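Local coordinates for protein anthranilate synthase component I (Streptococcus pneumoniae serotype 4, PDB 5KCK) that belongs to the anthranilate synthase large-component family and folds into large antiparallel sheets flanked by helices, with two copies in the assembly, at residues L44-V49 with I139-D144; V97-I102 with R377-L382; Q216-E221 with Q438-K443; N312-I317 with T321-T326; L352-A357 with G395-T400. All coordinates share one frame; numbering follows the deposited sequence.

Contact 1: L44-V49 with I139-D144; sequences LAYNPV and IHVIED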
# COMPACT_ATOMS: atom_id res chain seq x y z
N LEU A 44 9.39 5.13 -14.18
CA LEU A 44 9.66 6.49 -14.60
C LEU A 44 10.84 6.42 -15.56
O LEU A 44 11.85 5.78 -15.25
CB LEU A 44 9.96 7.36 -13.38
CG LEU A 44 9.64 8.85 -13.40
CD1 LEU A 44 9.73 9.38 -11.99
CD2 LEU A 44 10.61 9.58 -14.30
N ALA A 45 10.70 7.02 -16.74
CA ALA A 45 11.75 6.96 -17.75
C ALA A 45 12.01 8.35 -18.33
O ALA A 45 11.10 9.17 -18.44
CB ALA A 45 11.40 5.99 -18.89
N TYR A 46 13.27 8.58 -18.73
CA TYR A 46 13.72 9.90 -19.14
C TYR A 46 14.92 9.77 -20.07
O TYR A 46 15.56 8.72 -20.15
CB TYR A 46 14.08 10.76 -17.91
CG TYR A 46 14.68 9.93 -16.81
CD1 TYR A 46 16.04 9.67 -16.77
CD2 TYR A 46 13.87 9.36 -15.83
CE1 TYR A 46 16.60 8.87 -15.76
CE2 TYR A 46 14.40 8.55 -14.84
CZ TYR A 46 15.76 8.32 -14.80
OH TYR A 46 16.27 7.52 -13.80
N ASN A 47 15.20 10.86 -20.78
CA ASN A 47 16.32 10.95 -21.72
C ASN A 47 16.35 9.78 -22.71
O ASN A 47 17.34 9.05 -22.78
CB ASN A 47 17.64 11.04 -20.96
CG ASN A 47 17.76 12.33 -20.16
OD1 ASN A 47 17.37 13.40 -20.62
ND2 ASN A 47 18.29 12.22 -18.95
N PRO A 48 15.30 9.60 -23.51
CA PRO A 48 15.27 8.45 -24.42
C PRO A 48 16.35 8.54 -25.48
O PRO A 48 16.74 9.63 -25.91
CB PRO A 48 13.87 8.55 -25.05
CG PRO A 48 13.60 10.02 -25.06
CD PRO A 48 14.23 10.57 -23.80
N VAL A 49 16.86 7.37 -25.89
CA VAL A 49 17.85 7.31 -26.96
C VAL A 49 17.20 7.52 -28.33
O VAL A 49 17.80 8.14 -29.22
CB VAL A 49 18.60 5.97 -26.89
CG1 VAL A 49 19.56 5.80 -28.08
CG2 VAL A 49 19.37 5.87 -25.59
N ILE A 139 13.75 1.25 -4.60
CA ILE A 139 13.73 2.03 -5.82
C ILE A 139 15.01 1.73 -6.59
O ILE A 139 16.11 1.92 -6.07
CB ILE A 139 13.60 3.52 -5.53
CG1 ILE A 139 12.38 3.78 -4.62
CG2 ILE A 139 13.46 4.26 -6.80
CD1 ILE A 139 12.25 5.23 -4.21
N HIS A 140 14.86 1.24 -7.82
CA HIS A 140 15.98 0.87 -8.68
C HIS A 140 16.20 1.99 -9.68
O HIS A 140 15.37 2.21 -10.57
CB HIS A 140 15.71 -0.45 -9.39
CG HIS A 140 15.50 -1.61 -8.46
ND1 HIS A 140 16.49 -2.53 -8.18
CD2 HIS A 140 14.42 -1.98 -7.72
CE1 HIS A 140 16.03 -3.42 -7.31
NE2 HIS A 140 14.77 -3.11 -7.02
N VAL A 141 17.31 2.71 -9.55
CA VAL A 141 17.67 3.76 -10.49
C VAL A 141 18.69 3.18 -11.46
O VAL A 141 19.79 2.80 -11.05
CB VAL A 141 18.22 5.00 -9.77
CG1 VAL A 141 18.45 6.14 -10.76
CG2 VAL A 141 17.26 5.44 -8.66
N ILE A 142 18.34 3.13 -12.74
CA ILE A 142 19.07 2.33 -13.73
C ILE A 142 19.59 3.23 -14.83
O ILE A 142 18.86 4.06 -15.38
CB ILE A 142 18.18 1.22 -14.33
CG1 ILE A 142 17.55 0.35 -13.22
CG2 ILE A 142 18.98 0.39 -15.34
CD1 ILE A 142 18.48 -0.67 -12.64
N GLU A 143 20.87 3.04 -15.18
CA GLU A 143 21.44 3.56 -16.42
C GLU A 143 22.06 2.38 -17.14
O GLU A 143 22.92 1.70 -16.58
CB GLU A 143 22.49 4.65 -16.13
CG GLU A 143 21.93 5.93 -15.54
CD GLU A 143 21.15 6.78 -16.55
OE1 GLU A 143 21.35 6.59 -17.78
OE2 GLU A 143 20.35 7.64 -16.13
N ASP A 144 21.61 2.13 -18.38
CA ASP A 144 21.99 0.93 -19.12
C ASP A 144 22.55 1.33 -20.48
O ASP A 144 22.37 2.46 -20.94
CB ASP A 144 20.77 0.01 -19.28
CG ASP A 144 21.16 -1.44 -19.46
OD1 ASP A 144 22.02 -1.73 -20.32
OD2 ASP A 144 20.59 -2.29 -18.74
O HOH W 1 18.65 6.62 -14.21
O HOH W 2 19.98 9.84 -17.60

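Contact 2: V97-I102 with R377-L382; sequences VGYDMI and RRIYEL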
# COMPACT_ATOMS: atom_id res chain seq x y z
N VAL A 97 -0.05 2.71 -29.33
CA VAL A 97 -0.43 2.33 -30.68
C VAL A 97 -1.88 2.78 -30.86
O VAL A 97 -2.77 2.36 -30.11
CB VAL A 97 -0.28 0.81 -30.89
CG1 VAL A 97 -0.80 0.40 -32.24
CG2 VAL A 97 1.18 0.42 -30.76
N GLY A 98 -2.10 3.67 -31.82
CA GLY A 98 -3.43 4.19 -32.03
C GLY A 98 -4.37 3.14 -32.61
O GLY A 98 -3.95 2.17 -33.24
N TYR A 99 -5.66 3.35 -32.36
CA TYR A 99 -6.69 2.46 -32.90
C TYR A 99 -6.50 2.25 -34.40
O TYR A 99 -6.63 1.13 -34.90
CB TYR A 99 -8.06 3.05 -32.60
CG TYR A 99 -9.24 2.38 -33.27
CD1 TYR A 99 -9.68 2.80 -34.53
CD2 TYR A 99 -9.95 1.39 -32.63
CE1 TYR A 99 -10.78 2.21 -35.14
CE2 TYR A 99 -11.06 0.80 -33.22
CZ TYR A 99 -11.47 1.21 -34.48
OH TYR A 99 -12.55 0.62 -35.06
N ASP A 100 -6.15 3.32 -35.11
CA ASP A 100 -6.11 3.30 -36.56
C ASP A 100 -4.92 2.54 -37.13
O ASP A 100 -4.88 2.30 -38.34
CB ASP A 100 -6.14 4.73 -37.07
CG ASP A 100 -7.35 5.49 -36.55
OD1 ASP A 100 -8.42 5.38 -37.17
OD2 ASP A 100 -7.24 6.15 -35.49
N MSE A 101 -3.98 2.12 -36.29
CA MSE A 101 -2.89 1.28 -36.76
C MSE A 101 -3.42 -0.01 -37.41
O MSE A 101 -2.82 -0.51 -38.36
CB MSE A 101 -1.95 0.96 -35.61
CG MSE A 101 -1.06 2.13 -35.25
SE MSE A 101 0.31 2.48 -36.61
CE MSE A 101 1.17 0.72 -36.57
N ILE A 102 -4.54 -0.53 -36.92
CA ILE A 102 -5.09 -1.77 -37.47
C ILE A 102 -5.46 -1.61 -38.94
O ILE A 102 -5.55 -2.61 -39.67
CB ILE A 102 -6.29 -2.25 -36.63
CG1 ILE A 102 -6.63 -3.72 -36.95
CG2 ILE A 102 -7.52 -1.39 -36.89
CD1 ILE A 102 -5.47 -4.68 -36.73
N ARG A 377 -15.68 -1.48 -39.89
CA ARG A 377 -16.11 -0.75 -41.08
C ARG A 377 -17.34 0.10 -40.78
O ARG A 377 -17.42 1.26 -41.22
CB ARG A 377 -16.37 -1.73 -42.24
CG ARG A 377 -15.08 -2.44 -42.72
CD ARG A 377 -15.29 -3.21 -44.03
NE ARG A 377 -15.85 -2.36 -45.08
CZ ARG A 377 -15.15 -1.86 -46.10
NH1 ARG A 377 -13.86 -2.12 -46.23
NH2 ARG A 377 -15.75 -1.09 -47.00
N ARG A 378 -18.29 -0.44 -40.01
CA ARG A 378 -19.50 0.32 -39.68
C ARG A 378 -19.18 1.51 -38.78
O ARG A 378 -19.78 2.58 -38.93
CB ARG A 378 -20.52 -0.59 -39.02
CG ARG A 378 -21.00 -1.73 -39.93
CD ARG A 378 -21.54 -1.24 -41.27
NE ARG A 378 -22.26 -2.30 -41.97
CZ ARG A 378 -22.61 -2.27 -43.25
NH1 ARG A 378 -22.31 -1.22 -44.00
NH2 ARG A 378 -23.26 -3.29 -43.78
N ILE A 379 -18.24 1.34 -37.84
CA ILE A 379 -17.86 2.44 -36.95
C ILE A 379 -17.39 3.64 -37.76
O ILE A 379 -17.72 4.79 -37.45
CB ILE A 379 -16.79 1.98 -35.94
CG1 ILE A 379 -17.43 1.09 -34.87
CG2 ILE A 379 -16.07 3.19 -35.31
CD1 ILE A 379 -16.42 0.31 -34.06
N TYR A 380 -16.62 3.40 -38.82
CA TYR A 380 -16.11 4.51 -39.61
C TYR A 380 -17.05 4.95 -40.72
O TYR A 380 -16.73 5.89 -41.45
CB TYR A 380 -14.73 4.17 -40.15
CG TYR A 380 -13.65 4.57 -39.17
CD1 TYR A 380 -13.96 5.33 -38.04
CD2 TYR A 380 -12.32 4.22 -39.37
CE1 TYR A 380 -12.99 5.72 -37.14
CE2 TYR A 380 -11.34 4.61 -38.48
CZ TYR A 380 -11.68 5.35 -37.36
OH TYR A 380 -10.71 5.74 -36.47
N GLU A 381 -18.21 4.31 -40.85
CA GLU A 381 -19.30 4.88 -41.63
C GLU A 381 -20.18 5.79 -40.78
O GLU A 381 -20.87 6.65 -41.33
CB GLU A 381 -20.14 3.77 -42.27
CG GLU A 381 -19.36 2.96 -43.32
CD GLU A 381 -20.08 1.69 -43.79
OE1 GLU A 381 -21.18 1.38 -43.29
OE2 GLU A 381 -19.52 1.01 -44.67
N LEU A 382 -20.13 5.64 -39.46
CA LEU A 382 -20.95 6.39 -38.53
C LEU A 382 -20.19 7.47 -37.77
O LEU A 382 -20.62 8.61 -37.71
CB LEU A 382 -21.61 5.43 -37.54
CG LEU A 382 -22.46 4.37 -38.22
CD1 LEU A 382 -22.94 3.35 -37.21
CD2 LEU A 382 -23.64 5.03 -38.92

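Contact 3: Q216-E221 with Q438-K443; sequences QRFSAE and QETINK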
# COMPACT_ATOMS: atom_id res chain seq x y z
N GLN A 216 -18.49 8.75 -28.35
CA GLN A 216 -18.58 10.20 -28.40
C GLN A 216 -17.31 10.81 -27.85
O GLN A 216 -16.75 10.30 -26.87
CB GLN A 216 -19.72 10.76 -27.57
CG GLN A 216 -21.09 10.71 -28.14
CD GLN A 216 -22.04 11.55 -27.31
OE1 GLN A 216 -22.86 11.03 -26.56
NE2 GLN A 216 -21.89 12.87 -27.41
N ARG A 217 -16.89 11.92 -28.44
CA ARG A 217 -15.75 12.67 -27.95
C ARG A 217 -16.24 13.96 -27.30
O ARG A 217 -17.29 14.49 -27.66
CB ARG A 217 -14.78 12.96 -29.10
CG ARG A 217 -13.60 13.84 -28.75
CD ARG A 217 -12.65 13.89 -29.92
NE ARG A 217 -12.09 12.58 -30.19
CZ ARG A 217 -11.46 12.24 -31.31
NH1 ARG A 217 -11.32 13.13 -32.28
NH2 ARG A 217 -10.96 11.02 -31.45
N PHE A 218 -15.48 14.43 -26.31
CA PHE A 218 -15.74 15.69 -25.63
C PHE A 218 -14.42 16.41 -25.45
O PHE A 218 -13.37 15.76 -25.34
CB PHE A 218 -16.41 15.49 -24.26
CG PHE A 218 -17.68 14.69 -24.31
CD1 PHE A 218 -17.64 13.30 -24.34
CD2 PHE A 218 -18.92 15.32 -24.34
CE1 PHE A 218 -18.81 12.55 -24.40
CE2 PHE A 218 -20.09 14.58 -24.41
CZ PHE A 218 -20.04 13.20 -24.44
N SER A 219 -14.45 17.74 -25.42
CA SER A 219 -13.20 18.45 -25.20
C SER A 219 -13.45 19.79 -24.52
O SER A 219 -14.55 20.34 -24.57
CB SER A 219 -12.41 18.63 -26.50
OG SER A 219 -13.04 19.54 -27.39
N ALA A 220 -12.40 20.29 -23.86
CA ALA A 220 -12.44 21.56 -23.15
C ALA A 220 -11.12 22.28 -23.31
O ALA A 220 -10.07 21.66 -23.47
CB ALA A 220 -12.73 21.36 -21.65
N GLU A 221 -11.19 23.61 -23.25
CA GLU A 221 -9.98 24.43 -23.13
C GLU A 221 -9.24 24.08 -21.85
O GLU A 221 -9.84 24.08 -20.76
CB GLU A 221 -10.36 25.91 -23.13
CG GLU A 221 -11.07 26.38 -24.38
CD GLU A 221 -11.58 27.80 -24.22
OE1 GLU A 221 -12.50 28.01 -23.41
OE2 GLU A 221 -11.05 28.71 -24.90
N GLN A 438 -26.53 8.57 -22.79
CA GLN A 438 -26.23 8.84 -21.39
C GLN A 438 -25.05 8.02 -20.90
O GLN A 438 -24.11 8.55 -20.30
CB GLN A 438 -27.46 8.57 -20.53
CG GLN A 438 -27.63 9.56 -19.39
CD GLN A 438 -27.79 10.99 -19.88
OE1 GLN A 438 -28.78 11.33 -20.54
NE2 GLN A 438 -26.82 11.83 -19.57
N GLU A 439 -25.08 6.71 -21.15
CA GLU A 439 -23.97 5.84 -20.76
C GLU A 439 -22.64 6.40 -21.26
O GLU A 439 -21.62 6.35 -20.57
CB GLU A 439 -24.20 4.43 -21.29
CG GLU A 439 -23.09 3.45 -20.97
CD GLU A 439 -23.01 3.13 -19.49
OE1 GLU A 439 -24.03 3.34 -18.77
OE2 GLU A 439 -21.94 2.68 -19.03
N THR A 440 -22.66 6.96 -22.47
CA THR A 440 -21.44 7.43 -23.09
C THR A 440 -20.90 8.70 -22.43
O THR A 440 -19.70 8.81 -22.17
CB THR A 440 -21.71 7.63 -24.58
OG1 THR A 440 -21.20 6.50 -25.31
CG2 THR A 440 -21.08 8.89 -25.08
N ILE A 441 -21.78 9.65 -22.12
CA ILE A 441 -21.30 10.90 -21.56
C ILE A 441 -20.89 10.70 -20.10
O ILE A 441 -19.94 11.33 -19.63
CB ILE A 441 -22.35 12.02 -21.72
CG1 ILE A 441 -21.80 13.35 -21.22
CG2 ILE A 441 -23.65 11.68 -21.01
CD1 ILE A 441 -22.59 14.55 -21.67
N ASN A 442 -21.56 9.79 -19.39
CA ASN A 442 -21.16 9.51 -18.01
C ASN A 442 -19.79 8.85 -17.97
O ASN A 442 -18.92 9.26 -17.19
CB ASN A 442 -22.20 8.62 -17.33
CG ASN A 442 -23.57 9.26 -17.28
OD1 ASN A 442 -23.69 10.49 -17.20
ND2 ASN A 442 -24.61 8.45 -17.32
N LYS A 443 -19.58 7.84 -18.81
CA LYS A 443 -18.29 7.16 -18.84
C LYS A 443 -17.17 8.13 -19.22
O LYS A 443 -16.15 8.22 -18.54
CB LYS A 443 -18.33 5.99 -19.81
CG LYS A 443 -18.81 4.70 -19.20
CD LYS A 443 -18.22 3.52 -19.94
CE LYS A 443 -18.83 3.37 -21.31
NZ LYS A 443 -18.23 2.23 -22.07

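Contact 4: N312-I317 with T321-T326; sequences NDIGRI and TSVQVT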
# COMPACT_ATOMS: atom_id res chain seq x y z
N ASN A 312 -9.54 -17.51 -29.17
CA ASN A 312 -9.21 -17.59 -30.59
C ASN A 312 -8.02 -16.70 -30.95
O ASN A 312 -7.14 -17.12 -31.71
CB ASN A 312 -10.43 -17.23 -31.44
CG ASN A 312 -10.13 -17.26 -32.94
OD1 ASN A 312 -10.14 -16.22 -33.61
ND2 ASN A 312 -9.85 -18.45 -33.46
N ASP A 313 -7.97 -15.47 -30.43
CA ASP A 313 -6.83 -14.59 -30.71
C ASP A 313 -5.52 -15.25 -30.29
O ASP A 313 -4.57 -15.33 -31.07
CB ASP A 313 -7.00 -13.24 -30.00
CG ASP A 313 -8.04 -12.34 -30.66
OD1 ASP A 313 -8.42 -12.61 -31.83
OD2 ASP A 313 -8.47 -11.35 -30.02
N ILE A 314 -5.47 -15.74 -29.05
CA ILE A 314 -4.27 -16.41 -28.55
C ILE A 314 -4.02 -17.70 -29.34
O ILE A 314 -2.88 -18.02 -29.69
CB ILE A 314 -4.41 -16.66 -27.04
CG1 ILE A 314 -4.35 -15.32 -26.29
CG2 ILE A 314 -3.36 -17.65 -26.53
CD1 ILE A 314 -4.51 -15.43 -24.78
N GLY A 315 -5.09 -18.44 -29.66
CA GLY A 315 -4.93 -19.70 -30.36
C GLY A 315 -4.31 -19.55 -31.74
O GLY A 315 -3.59 -20.43 -32.20
N ARG A 316 -4.57 -18.42 -32.41
CA ARG A 316 -3.99 -18.19 -33.74
C ARG A 316 -2.48 -17.98 -33.71
O ARG A 316 -1.83 -18.17 -34.73
CB ARG A 316 -4.65 -16.97 -34.40
CG ARG A 316 -6.11 -17.16 -34.76
CD ARG A 316 -6.59 -16.12 -35.79
NE ARG A 316 -6.23 -14.74 -35.45
CZ ARG A 316 -6.92 -13.98 -34.60
NH1 ARG A 316 -8.00 -14.46 -34.00
NH2 ARG A 316 -6.52 -12.73 -34.35
N ILE A 317 -1.90 -17.61 -32.57
CA ILE A 317 -0.48 -17.31 -32.50
C ILE A 317 0.26 -18.22 -31.53
O ILE A 317 1.40 -17.93 -31.16
CB ILE A 317 -0.23 -15.84 -32.13
CG1 ILE A 317 -0.84 -15.54 -30.76
CG2 ILE A 317 -0.79 -14.90 -33.21
CD1 ILE A 317 -0.47 -14.18 -30.21
N THR A 321 -2.78 -26.45 -28.37
CA THR A 321 -3.18 -27.16 -27.16
C THR A 321 -2.54 -26.58 -25.90
O THR A 321 -2.60 -27.21 -24.85
CB THR A 321 -2.85 -28.65 -27.28
OG1 THR A 321 -1.42 -28.83 -27.33
CG2 THR A 321 -3.48 -29.22 -28.54
N SER A 322 -1.94 -25.39 -25.99
CA SER A 322 -1.44 -24.70 -24.82
C SER A 322 -2.40 -23.63 -24.31
O SER A 322 -2.17 -23.09 -23.23
CB SER A 322 -0.08 -24.05 -25.11
OG SER A 322 -0.24 -22.90 -25.93
N VAL A 323 -3.45 -23.31 -25.07
CA VAL A 323 -4.43 -22.31 -24.64
C VAL A 323 -5.20 -22.81 -23.43
O VAL A 323 -5.80 -23.90 -23.47
CB VAL A 323 -5.37 -21.95 -25.79
CG1 VAL A 323 -6.37 -20.89 -25.33
CG2 VAL A 323 -4.59 -21.45 -27.00
N GLN A 324 -5.20 -22.03 -22.36
CA GLN A 324 -5.84 -22.40 -21.10
C GLN A 324 -6.63 -21.23 -20.56
O GLN A 324 -6.12 -20.10 -20.52
CB GLN A 324 -4.81 -22.84 -20.05
CG GLN A 324 -3.83 -23.93 -20.48
CD GLN A 324 -2.95 -24.39 -19.32
OE1 GLN A 324 -2.65 -23.61 -18.42
NE2 GLN A 324 -2.55 -25.66 -19.33
N VAL A 325 -7.87 -21.49 -20.15
CA VAL A 325 -8.66 -20.55 -19.38
C VAL A 325 -8.40 -20.89 -17.92
O VAL A 325 -8.91 -21.88 -17.40
CB VAL A 325 -10.15 -20.63 -19.74
CG1 VAL A 325 -10.95 -19.63 -18.91
CG2 VAL A 325 -10.33 -20.36 -21.22
N THR A 326 -7.55 -20.09 -17.27
CA THR A 326 -7.02 -20.45 -15.96
C THR A 326 -7.83 -19.86 -14.82
O THR A 326 -7.68 -20.30 -13.68
CB THR A 326 -5.57 -19.98 -15.81
OG1 THR A 326 -5.54 -18.55 -15.81
CG2 THR A 326 -4.71 -20.51 -16.96

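Contact 5: L352-A357 with G395-T400; sequences LTAMDA and GYLSAT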
# COMPACT_ATOMS: atom_id res chain seq x y z
N LEU A 352 7.18 -16.33 -33.59
CA LEU A 352 6.41 -15.10 -33.44
C LEU A 352 6.91 -14.30 -32.24
O LEU A 352 7.69 -14.78 -31.42
CB LEU A 352 4.91 -15.41 -33.30
CG LEU A 352 4.34 -16.33 -34.39
CD1 LEU A 352 2.83 -16.45 -34.25
CD2 LEU A 352 4.71 -15.84 -35.76
N THR A 353 6.45 -13.05 -32.16
CA THR A 353 6.91 -12.12 -31.13
C THR A 353 5.71 -11.40 -30.51
O THR A 353 4.56 -11.65 -30.87
CB THR A 353 7.88 -11.07 -31.70
OG1 THR A 353 7.13 -10.15 -32.50
CG2 THR A 353 8.98 -11.72 -32.55
N ALA A 354 6.01 -10.47 -29.59
CA ALA A 354 4.95 -9.66 -29.00
C ALA A 354 4.19 -8.86 -30.04
O ALA A 354 3.01 -8.54 -29.83
CB ALA A 354 5.53 -8.72 -27.94
N MSE A 355 4.82 -8.51 -31.17
CA MSE A 355 4.11 -7.77 -32.23
C MSE A 355 2.94 -8.58 -32.78
O MSE A 355 1.88 -8.02 -33.07
CB MSE A 355 5.07 -7.40 -33.36
CG MSE A 355 6.25 -6.58 -32.90
SE MSE A 355 5.76 -4.82 -32.19
CE MSE A 355 5.33 -5.26 -30.31
N ASP A 356 3.14 -9.89 -32.93
CA ASP A 356 2.05 -10.75 -33.36
C ASP A 356 0.95 -10.81 -32.31
O ASP A 356 -0.23 -10.87 -32.66
CB ASP A 356 2.60 -12.14 -33.69
CG ASP A 356 3.72 -12.07 -34.73
OD1 ASP A 356 3.41 -11.75 -35.90
OD2 ASP A 356 4.90 -12.31 -34.37
N ALA A 357 1.31 -10.76 -31.03
CA ALA A 357 0.30 -10.68 -29.98
C ALA A 357 -0.49 -9.38 -30.09
O ALA A 357 -1.71 -9.37 -29.90
CB ALA A 357 0.95 -10.79 -28.60
N GLY A 395 1.18 1.30 -23.30
CA GLY A 395 2.01 0.60 -22.34
C GLY A 395 3.46 0.55 -22.74
O GLY A 395 3.99 1.57 -23.19
N TYR A 396 4.13 -0.60 -22.59
CA TYR A 396 5.55 -0.70 -22.89
C TYR A 396 5.86 -1.98 -23.68
O TYR A 396 5.11 -2.96 -23.64
CB TYR A 396 6.42 -0.67 -21.62
CG TYR A 396 6.26 -1.88 -20.71
CD1 TYR A 396 6.98 -3.06 -20.94
CD2 TYR A 396 5.41 -1.83 -19.60
CE1 TYR A 396 6.83 -4.17 -20.10
CE2 TYR A 396 5.26 -2.93 -18.76
CZ TYR A 396 5.97 -4.09 -19.01
OH TYR A 396 5.82 -5.15 -18.17
N LEU A 397 6.99 -1.94 -24.38
CA LEU A 397 7.62 -3.11 -24.98
C LEU A 397 9.04 -3.18 -24.42
O LEU A 397 9.88 -2.31 -24.70
CB LEU A 397 7.64 -3.02 -26.51
CG LEU A 397 8.44 -4.10 -27.24
CD1 LEU A 397 7.72 -5.46 -27.19
CD2 LEU A 397 8.70 -3.66 -28.68
N SER A 398 9.31 -4.21 -23.62
CA SER A 398 10.60 -4.33 -22.98
C SER A 398 11.64 -4.89 -23.93
O SER A 398 11.34 -5.66 -24.85
CB SER A 398 10.50 -5.23 -21.75
OG SER A 398 11.76 -5.39 -21.15
N ALA A 399 12.90 -4.49 -23.70
CA ALA A 399 14.02 -5.01 -24.47
C ALA A 399 14.12 -6.53 -24.39
O ALA A 399 14.69 -7.16 -25.28
CB ALA A 399 15.32 -4.37 -23.98
N THR A 400 13.60 -7.14 -23.32
CA THR A 400 13.52 -8.59 -23.24
C THR A 400 12.57 -9.19 -24.27
O THR A 400 12.56 -10.41 -24.45
CB THR A 400 13.07 -9.03 -21.85
OG1 THR A 400 11.70 -8.61 -21.65
CG2 THR A 400 13.96 -8.43 -20.78

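Contact 1: L44-V49 with I139-D144
Tyr46 reaches across to Val141 and Glu143 with the far end of its ring. At CB the side chain turns into the position between backbone N and carbonyl carbon (chi1 35°). Its ring atom CD2 has Leu44 CD2 beside it, in the ring plane. CE1 lies 4.0 Å from Glu143 OE2, which comes in at the edge of the ring. At the tip, Tyr46 OH lies 4.0 Å from Val141 CG1. The same hydroxyl donates to a water at 2.6 Å. That water in turn donates to Ile142 O and to Glu143 OE2, so it bridges the two segments. A second water links Asn47 ND2 to Glu143 OE2. The other carboxylate oxygen, OE1, is held by Ser128 and by a salt bridge to Arg150. Strand 128-133 runs between strands 41-45 and 138-144, and both outer strands continue the sheet into the second subunit. Helix 152-166 covers the contact: Val162 touches Tyr46 and Glu143, and Leu159 touches Val141.

Contact 2: V97-I102 with R377-L382
Tyr99 turns the edge of its ring toward the face of Tyr380 in an offset edge-to-face pair. The centroids are 5.9 Å apart and the planes are 74° apart. The closest carbons are Tyr99 CE1 and Tyr380 CZ, at 3.9 Å. Further out, Tyr99 OH lies 4.0 Å from Ile379 CD1. With CG anti to the backbone N (chi1 171°), Tyr99 leaves a 3-10 segment toward the helix; its ring runs past that of Tyr380 in the opposite direction. This segment follows strand 92-97, in the N-terminal region, and it packs here on helix 372-382 in the C-terminal family region. Next to the ring pair, Tyr380 OH donates to Asp100 OD1. The modelled length of 2.4 Å is very short and should be read with caution. The carboxylate of Asp100 and the ring of Tyr380 are nearly coplanar, 7° apart. The backbone N of Gly388 bonds Asp100 OD2, and that of Arg387 bonds Tyr380 OH. The side chain of Arg387 makes a cation-pi contact with Tyr99.

Contact 3: Q216-E221 with Q438-K443
Strand 216-221 and helix 438-443 approach to 9.0 Å between axes. Their N-to-C directions differ by 39°, with a signed crossing angle of -39°. The backbones come nearest at Gln216 and Thr440, whose CA atoms are 6.6 Å apart. Gln216 and Phe218, two apart on the strand, point toward the helix, while Arg217 between them points away. The methyl CG2 of Thr440 sits against the length of Gln216: it is 3.4 Å from CB and 3.2 Å from OE1 of that residue. This oxygen is buried and has no hydrogen-bond partner in the model. The hydroxyl of Thr440 makes a weak hydrogen bond to Ala423 O. Phe218 meets Ile441 at about a right angle, and the contact is apolar. Phe218 CZ is 3.7 Å from Ile441 CG1, and Phe218 CE2 is 3.7 Å from Ile441 CD1. Thr440 CG2 lies at the edge of the same ring, near its plane. Strand 418-427 pairs with strand 211-221 and touches Phe218 through Val421. Helix 433-446 lies against this sheet. Phe193 of helix 190-205 packs on both Gln216 and Thr440.

Contact 4: N312-I317 with T321-T326
In Val323 CG1 is anti to the backbone N (chi1 -179°), which leaves CG2 anti to the carbonyl carbon and facing Ile314 and Gly315. On the helix side, CG1 of Ile314 is anti to the carbonyl carbon (chi1 -69°), which puts CG2 anti to the backbone N, so two branch methyls meet. Ile314 CG2 and Val323 CG2 are 4.0 Å apart, and the side chains cross at a slant. The same valine methyl sits on the backbone, 3.8 Å from Gly315 CA. Gly315 has no side chain, and the backbones come close here: the CA atoms of Gly315 and Val323 are 6.3 Å apart. Only three residues separate the two segments. The chain leaves the end of helix 297-316, turns back and enters strand 324-333, an outermost strand of the large antiparallel sheet within this chain. Ser322 OG bonds Glu319 O in the turn and Arg347 N at the end of strand 338-347, tying the turn to that strand. Val344 of the adjacent strand packs on both Ile314 and Val323. Within the helix, Arg316 NH1 makes a salt bridge of 2.9 Å to Asp313 OD1, using the anti lone pair of that oxygen. A weak bond joins NH1 to Asn312 OD1. No hydrogen bond crosses between the segments. They meet by van der Waals contact alone; their polar bonds go elsewhere, largely to the helix, the turn and strand 338-347.

Contact 5: L352-A357 with G395-T400
A capping box begins the helix whose first turn, at Ala354 and Met355, packs on Leu397. Thr353 is the N-cap residue. Thr353 OG1 accepts from Met355 N at 3.1 Å. In return, Asp356 OD2 accepts from Thr353 N at 2.8 Å, with an N-H...O angle of 164° and use of the anti lone pair. The two bonds form the reciprocal pair of the box at the N-terminus of the helix, in the turn that meets the strand. Leu397 has CG anti to the backbone N (chi1 172°) and points toward the helix. Leu397 CD1 touches two residues: it is 4.0 Å from Ala354 CB and 3.9 Å from Met355 CE. The other methyl, Leu397 CD2, is 4.1 Å from Met355 CE. Met355 is a selenomethionine. Its chain bends at chi2 and chi3, which brings the terminal methyl to the leucine, and the two side chains cross at about a right angle. The contact is apolar throughout. Beyond Leu397, Ser398 OG bonds to Phe89 O and takes a weak bond from Thr400 N. Strand 393-398 lies between strands 92-97 and 403-407 of the large sheet. Met403 on the latter touches Ala354, Met355 and Leu397. Helix 70-78 closes in with Leu71 and Tyr75 on Met355 and Ile78 on Leu397. Val263 of strand 259-264 packs on Ala354.

Contact 1 closes before contacts 3, 4 and 5 open along the chain. Contact 2 joins the two family regions, running from the N-terminal region to helix 372-382, and contact 4 is nested inside its loop. Contacts 4 and 5 both lie inside the loop of contact 3. These two are neighbours, with centres 17 Å apart. They touch where Ile317 CD1 packs 3.6 Å from Ala357 CA, and both reach the 11-strand sheet. Helix 372-382 of contact 2 and strand 393-398 of contact 5 follow each other in the chain. Contacts 1 and 3 lie about 36 Å apart between centres, on opposite sides of the chain's centre. Contacts 1 and 5 both touch the second subunit.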